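PDB 3TQF: Hpr(Ser) kinase from Coxiella burnetii, which probably phosphorylates and dephosphorylates a serine of the carrier protein HPr, using ATP for the kinase reaction. Local coordinates for residues Val95-Ser100 / Pro129-Pro134; Asp15-Leu20 / Thr147-His152. All coordinates share one frame; numbering follows the deposited sequence.

Contact 1 of 2, residues Val95-Ser100 / Pro129-Pro134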
loop_
_atom_site.group_PDB
_atom_site.type_symbol
_atom_site.label_atom_id
_atom_site.label_comp_id
_atom_site.label_asym_id
_atom_site.label_seq_id
_atom_site.Cartn_x
_atom_site.Cartn_y
_atom_site.Cartn_z
ATOM N N VAL A 95 16.615 19.694 -10.043
ATOM C CA VAL A 95 15.424 19.148 -10.681
ATOM C C VAL A 95 15.860 18.240 -11.813
ATOM O O VAL A 95 16.541 18.684 -12.728
ATOM C CB VAL A 95 14.544 20.270 -11.271
ATOM C CG1 VAL A 95 13.339 19.690 -12.015
ATOM C CG2 VAL A 95 14.097 21.226 -10.177
ATOM N N HIS A 96 15.467 16.972 -11.757
ATOM C CA HIS A 96 15.834 15.998 -12.791
ATOM C C HIS A 96 14.648 15.543 -13.641
ATOM O O HIS A 96 14.794 15.302 -14.842
ATOM C CB HIS A 96 16.483 14.773 -12.145
ATOM C CG HIS A 96 17.829 15.049 -11.557
ATOM N ND1 HIS A 96 18.998 14.841 -12.254
ATOM C CD2 HIS A 96 18.193 15.524 -10.344
ATOM C CE1 HIS A 96 20.026 15.177 -11.493
ATOM N NE2 HIS A 96 19.564 15.595 -10.328
ATOM N N LEU A 97 13.482 15.414 -13.015
ATOM C CA LEU A 97 12.322 14.837 -13.670
ATOM C C LEU A 97 11.058 15.542 -13.216
ATOM O O LEU A 97 10.974 16.016 -12.084
ATOM C CB LEU A 97 12.235 13.348 -13.334
ATOM C CG LEU A 97 11.058 12.523 -13.861
ATOM C CD1 LEU A 97 11.161 12.323 -15.361
ATOM C CD2 LEU A 97 11.012 11.185 -13.137
ATOM N N SER A 98 10.081 15.601 -14.114
ATOM C CA SER A 98 8.772 16.157 -13.824
ATOM C C SER A 98 7.722 15.114 -14.176
ATOM O O SER A 98 7.587 14.751 -15.334
ATOM C CB SER A 98 8.560 17.420 -14.652
ATOM O OG SER A 98 7.191 17.782 -14.708
ATOM N N ILE A 99 6.997 14.618 -13.182
ATOM C CA ILE A 99 5.920 13.662 -13.424
ATOM C C ILE A 99 4.577 14.363 -13.299
ATOM O O ILE A 99 4.318 15.062 -12.325
ATOM C CB ILE A 99 5.964 12.473 -12.449
ATOM C CG1 ILE A 99 7.273 11.699 -12.602
ATOM C CG2 ILE A 99 4.785 11.540 -12.693
ATOM C CD1 ILE A 99 7.471 10.646 -11.546
ATOM N N SER A 100 3.731 14.164 -14.302
ATOM C CA SER A 100 2.408 14.763 -14.351
ATOM C C SER A 100 1.373 13.649 -14.252
ATOM O O SER A 100 1.213 12.869 -15.189
ATOM C CB SER A 100 2.242 15.537 -15.657
ATOM O OG SER A 100 1.019 16.242 -15.675
ATOM N N PRO A 129 12.910 16.460 -18.528
ATOM C CA PRO A 129 12.069 15.367 -19.012
ATOM C C PRO A 129 10.773 15.274 -18.222
ATOM O O PRO A 129 10.772 15.497 -17.011
ATOM C CB PRO A 129 12.927 14.120 -18.780
ATOM C CG PRO A 129 14.326 14.608 -18.697
ATOM C CD PRO A 129 14.283 16.022 -18.222
ATOM N N LYS A 130 9.684 14.956 -18.912
ATOM C CA LYS A 130 8.355 14.950 -18.314
ATOM C C LYS A 130 7.628 13.672 -18.688
ATOM O O LYS A 130 7.576 13.312 -19.859
ATOM C CB LYS A 130 7.557 16.155 -18.809
ATOM C CG LYS A 130 6.272 16.419 -18.057
ATOM C CD LYS A 130 5.318 17.248 -18.902
ATOM C CE LYS A 130 4.293 17.990 -18.055
ATOM N NZ LYS A 130 3.812 19.234 -18.735
ATOM N N ILE A 131 7.069 12.990 -17.695
ATOM C CA ILE A 131 6.304 11.777 -17.934
ATOM C C ILE A 131 4.847 12.043 -17.614
ATOM O O ILE A 131 4.539 12.655 -16.606
ATOM C CB ILE A 131 6.809 10.606 -17.064
ATOM C CG1 ILE A 131 8.284 10.316 -17.369
ATOM C CG2 ILE A 131 5.960 9.358 -17.297
ATOM C CD1 ILE A 131 8.863 9.174 -16.573
ATOM N N LEU A 132 3.958 11.602 -18.493
ATOM C CA LEU A 132 2.527 11.598 -18.214
ATOM C C LEU A 132 2.180 10.229 -17.650
ATOM O O LEU A 132 2.280 9.232 -18.356
ATOM C CB LEU A 132 1.715 11.863 -19.491
ATOM C CG LEU A 132 1.965 13.168 -20.259
ATOM C CD1 LEU A 132 0.933 13.318 -21.354
ATOM C CD2 LEU A 132 1.937 14.387 -19.360
ATOM N N PHE A 133 1.794 10.173 -16.380
ATOM C CA PHE A 133 1.508 8.899 -15.729
ATOM C C PHE A 133 0.030 8.735 -15.403
ATOM O O PHE A 133 -0.537 9.566 -14.705
ATOM C CB PHE A 133 2.328 8.740 -14.451
ATOM C CG PHE A 133 2.323 7.338 -13.920
ATOM C CD1 PHE A 133 1.466 6.970 -12.901
ATOM C CD2 PHE A 133 3.147 6.377 -14.476
ATOM C CE1 PHE A 133 1.449 5.679 -12.429
ATOM C CE2 PHE A 133 3.133 5.080 -14.008
ATOM C CZ PHE A 133 2.283 4.731 -12.983
ATOM N N PRO A 134 -0.592 7.645 -15.894
ATOM C CA PRO A 134 -1.999 7.387 -15.624
ATOM C C PRO A 134 -2.228 6.952 -14.186
ATOM O O PRO A 134 -1.541 6.057 -13.699
ATOM C CB PRO A 134 -2.332 6.247 -16.578
ATOM C CG PRO A 134 -1.064 5.529 -16.749
ATOM C CD PRO A 134 0.016 6.556 -16.680
#
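Leu-97 and Ile-131 lead the packing on one face of this parallel strand pair. Their side chains cross obliquely, with CD1 of Leu-97 4.0 Å from CG1 of Ile-131. CD1 of Leu-97 also comes near the backbone O of Pro-129. Ile-99 and Phe-133 meet on the same face. They lie side by side and point the same way, with CG2 of Ile-99 4.1 Å from CB of Phe-133, so the branch touches the root of the aromatic side chain and not its ring.

Ser-98, Ser-100, Lys-130 and Leu-132 occupy the other face. CG of Lys-130 is 3.7 Å from OG of Ser-98. The extended Lys-130 chain, with CG anti to the backbone N (chi1 -168°), brings CE to 4.0 Å from CB of Ser-100. That same CB meets CD2 of Leu-132 at 3.9 Å.

Four backbone hydrogen bonds hold the strands together. Both the N and the O of Ser-98 and of Ser-100 are used, their partners being Pro-129, Ile-131 and Phe-133. Ser-100 N to Ile-131 O is 2.9 Å and almost straight (173° at the hydrogen). Segments 95-100 and 129-134 run at 25° to each other.

Strand 92-102 sits between strands 17-23 and 126-134, parallel to both. Strand 117-123 runs antiparallel along the far edge of 126-134. Its Glu-121 accepts a weak hydrogen bond from Ser-98 OG. Helix 141-165 covers the face of Ile-99 and Ile-131 through Leu-148, and touches Leu-97 and Pro-129 through His-152.

Contact 2 of 2, residues Asp15-Leu20 / Thr147-His152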
loop_
_atom_site.group_PDB
_atom_site.type_symbol
_atom_site.label_atom_id
_atom_site.label_comp_id
_atom_site.label_asym_id
_atom_site.label_seq_id
_atom_site.Cartn_x
_atom_site.Cartn_y
_atom_site.Cartn_z
ATOM N N ASP A 15 15.522 8.364 -5.256
ATOM C CA ASP A 15 16.648 7.651 -5.858
ATOM C C ASP A 15 17.657 8.632 -6.454
ATOM O O ASP A 15 18.086 8.473 -7.590
ATOM C CB ASP A 15 16.137 6.666 -6.922
ATOM C CG ASP A 15 17.211 5.695 -7.398
ATOM O OD1 ASP A 15 18.158 5.413 -6.631
ATOM O OD2 ASP A 15 17.107 5.215 -8.545
ATOM N N LYS A 16 18.012 9.653 -5.677
ATOM C CA LYS A 16 18.948 10.717 -6.094
ATOM C C LYS A 16 18.366 11.730 -7.100
ATOM O O LYS A 16 19.027 12.717 -7.417
ATOM C CB LYS A 16 20.257 10.141 -6.660
ATOM C CG LYS A 16 20.975 9.118 -5.779
ATOM C CD LYS A 16 21.994 9.756 -4.835
ATOM C CE LYS A 16 23.303 8.947 -4.753
ATOM N NZ LYS A 16 23.091 7.474 -4.627
HETATM N N MSE A 17 17.149 11.492 -7.587
HETATM C CA MSE A 17 16.511 12.356 -8.578
HETATM C C MSE A 17 15.530 13.331 -7.926
HETATM O O MSE A 17 14.577 12.919 -7.270
HETATM C CB MSE A 17 15.715 11.521 -9.586
HETATM C CG MSE A 17 16.449 10.356 -10.224
HETATM SE SE MSE A 17 17.413 10.882 -11.813
HETATM C CE MSE A 17 19.047 11.526 -10.967
ATOM N N GLY A 18 15.752 14.624 -8.121
ATOM C CA GLY A 18 14.756 15.634 -7.787
ATOM C C GLY A 18 13.570 15.526 -8.724
ATOM O O GLY A 18 13.698 15.767 -9.920
ATOM N N VAL A 19 12.418 15.160 -8.168
ATOM C CA VAL A 19 11.223 14.848 -8.942
ATOM C C VAL A 19 10.088 15.806 -8.591
ATOM O O VAL A 19 9.716 15.927 -7.427
ATOM C CB VAL A 19 10.756 13.409 -8.660
ATOM C CG1 VAL A 19 9.488 13.086 -9.450
ATOM C CG2 VAL A 19 11.881 12.414 -8.976
ATOM N N LEU A 20 9.558 16.484 -9.609
ATOM C CA LEU A 20 8.405 17.374 -9.465
ATOM C C LEU A 20 7.119 16.596 -9.741
ATOM O O LEU A 20 7.009 15.954 -10.777
ATOM C CB LEU A 20 8.506 18.528 -10.465
ATOM C CG LEU A 20 9.713 19.466 -10.378
ATOM C CD1 LEU A 20 9.761 20.388 -11.580
ATOM C CD2 LEU A 20 9.665 20.273 -9.100
ATOM N N THR A 147 9.273 3.181 -8.926
ATOM C CA THR A 147 9.786 2.344 -10.009
ATOM C C THR A 147 9.985 3.157 -11.289
ATOM O O THR A 147 10.975 2.971 -11.996
ATOM C CB THR A 147 8.845 1.160 -10.283
ATOM O OG1 THR A 147 8.606 0.457 -9.059
ATOM C CG2 THR A 147 9.455 0.207 -11.290
ATOM N N LEU A 148 9.046 4.058 -11.571
ATOM C CA LEU A 148 9.146 4.957 -12.719
ATOM C C LEU A 148 10.396 5.822 -12.644
ATOM O O LEU A 148 11.050 6.062 -13.661
ATOM C CB LEU A 148 7.926 5.869 -12.781
ATOM C CG LEU A 148 7.780 6.745 -14.020
ATOM C CD1 LEU A 148 7.332 5.918 -15.216
ATOM C CD2 LEU A 148 6.795 7.862 -13.740
ATOM N N VAL A 149 10.714 6.295 -11.440
ATOM C CA VAL A 149 11.842 7.206 -11.232
ATOM C C VAL A 149 13.163 6.466 -11.327
ATOM O O VAL A 149 14.112 6.972 -11.908
ATOM C CB VAL A 149 11.746 7.934 -9.866
ATOM C CG1 VAL A 149 13.006 8.739 -9.587
ATOM C CG2 VAL A 149 10.523 8.841 -9.830
ATOM N N ARG A 150 13.222 5.267 -10.758
ATOM C CA ARG A 150 14.435 4.441 -10.812
ATOM C C ARG A 150 14.745 4.019 -12.242
ATOM O O ARG A 150 15.906 3.975 -12.640
ATOM C CB ARG A 150 14.291 3.210 -9.913
ATOM C CG ARG A 150 14.205 3.545 -8.428
ATOM C CD ARG A 150 13.853 2.335 -7.605
ATOM N NE ARG A 150 14.941 1.364 -7.609
ATOM C CZ ARG A 150 14.802 0.057 -7.409
ATOM N NH1 ARG A 150 13.605 -0.480 -7.188
ATOM N NH2 ARG A 150 15.871 -0.723 -7.440
ATOM N N ASN A 151 13.701 3.712 -13.008
ATOM C CA ASN A 151 13.848 3.411 -14.431
ATOM C C ASN A 151 14.365 4.607 -15.198
ATOM O O ASN A 151 15.184 4.461 -16.106
ATOM C CB ASN A 151 12.514 2.954 -15.049
ATOM C CG ASN A 151 12.405 1.446 -15.165
ATOM O OD1 ASN A 151 13.078 0.703 -14.458
ATOM N ND2 ASN A 151 11.554 0.989 -16.068
ATOM N N HIS A 152 13.881 5.790 -14.834
ATOM C CA HIS A 152 14.325 7.021 -15.478
ATOM C C HIS A 152 15.818 7.259 -15.246
ATOM O O HIS A 152 16.544 7.607 -16.177
ATOM C CB HIS A 152 13.512 8.225 -14.991
ATOM C CG HIS A 152 13.989 9.527 -15.546
ATOM N ND1 HIS A 152 13.660 9.960 -16.810
ATOM C CD2 HIS A 152 14.801 10.474 -15.022
ATOM C CE1 HIS A 152 14.241 11.126 -17.038
ATOM N NE2 HIS A 152 14.939 11.459 -15.967
#
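The carboxylate of Asp-15 lies against the Arg-150 side chain, but its salt bridge is to Arg-153, through OD1. OD2 has a hydrogen bond to a residue flanking the segments. It also lies beside the base of the Arg-150 side chain, with OD2 of Asp-15 3.4 Å from CG and 3.6 Å from CA of Arg-150. The Arg-150 NE is 4.5 Å from Asp-15 OD2, which is too far for a salt bridge. The two side chains cross at about a right angle. The Arg-150 guanidinium serves another partner: NH2 donates to the backbone O of Leu-83 of the second subunit. The opposite charges of Asp-15 and Arg-150 may still attract weakly.

Beyond this polar corner the packing is apolar. Val-149 points at the strand. Its CG1 lies 3.9 Å from CG of Met-17, a selenomethionine, and also meets CG2 of Val-19. CG2 of Val-149 touches that same Val-19 methyl, also at 3.9 Å. The Met-17 and Val-149 side chains slide past each other in opposite directions.

The bend of Met-17 at chi2 (-88°) puts SE at the edge of the His-152 ring, near the ring plane, a Met-aromatic contact. SE of Met-17 is 4.2 Å from CD2 of His-152 and lies 82° off the ring normal. On the ring, ND1 is hydrogen-bonded to OH of Tyr-118.

Helix 141-165 lies against a face of the mixed sheet. Its segment 147-152 runs at 130° to strand segment 17-20. Ile-14 of strand 10-14 touches both Val-19 and Val-149. Leu-148 of the helix reaches Ile-131 and Phe-133 of strand 126-134.

Overall arrangement
The two contacts share one mixed sheet, and their centres are about 9 Å apart. Contact 1 joins strands 92-102 and 126-134 within the sheet. Contact 2 sets helix 141-165 against the neighbouring strand 17-23. The order along the chain is 15-20, 95-100, 129-134, 147-152, so contact 1 falls between the two halves of contact 2. Helix 141-165 is the next element after strand 126-134, beyond a short connection. Probable hydrogen bonds link Ile-99 N to Leu-20 O and His-96 N to Gly-18 O. Together the contacts tie the helix to one face of the sheet, whose strand 17-23 leads into a probable P-loop. Both also border the second subunit.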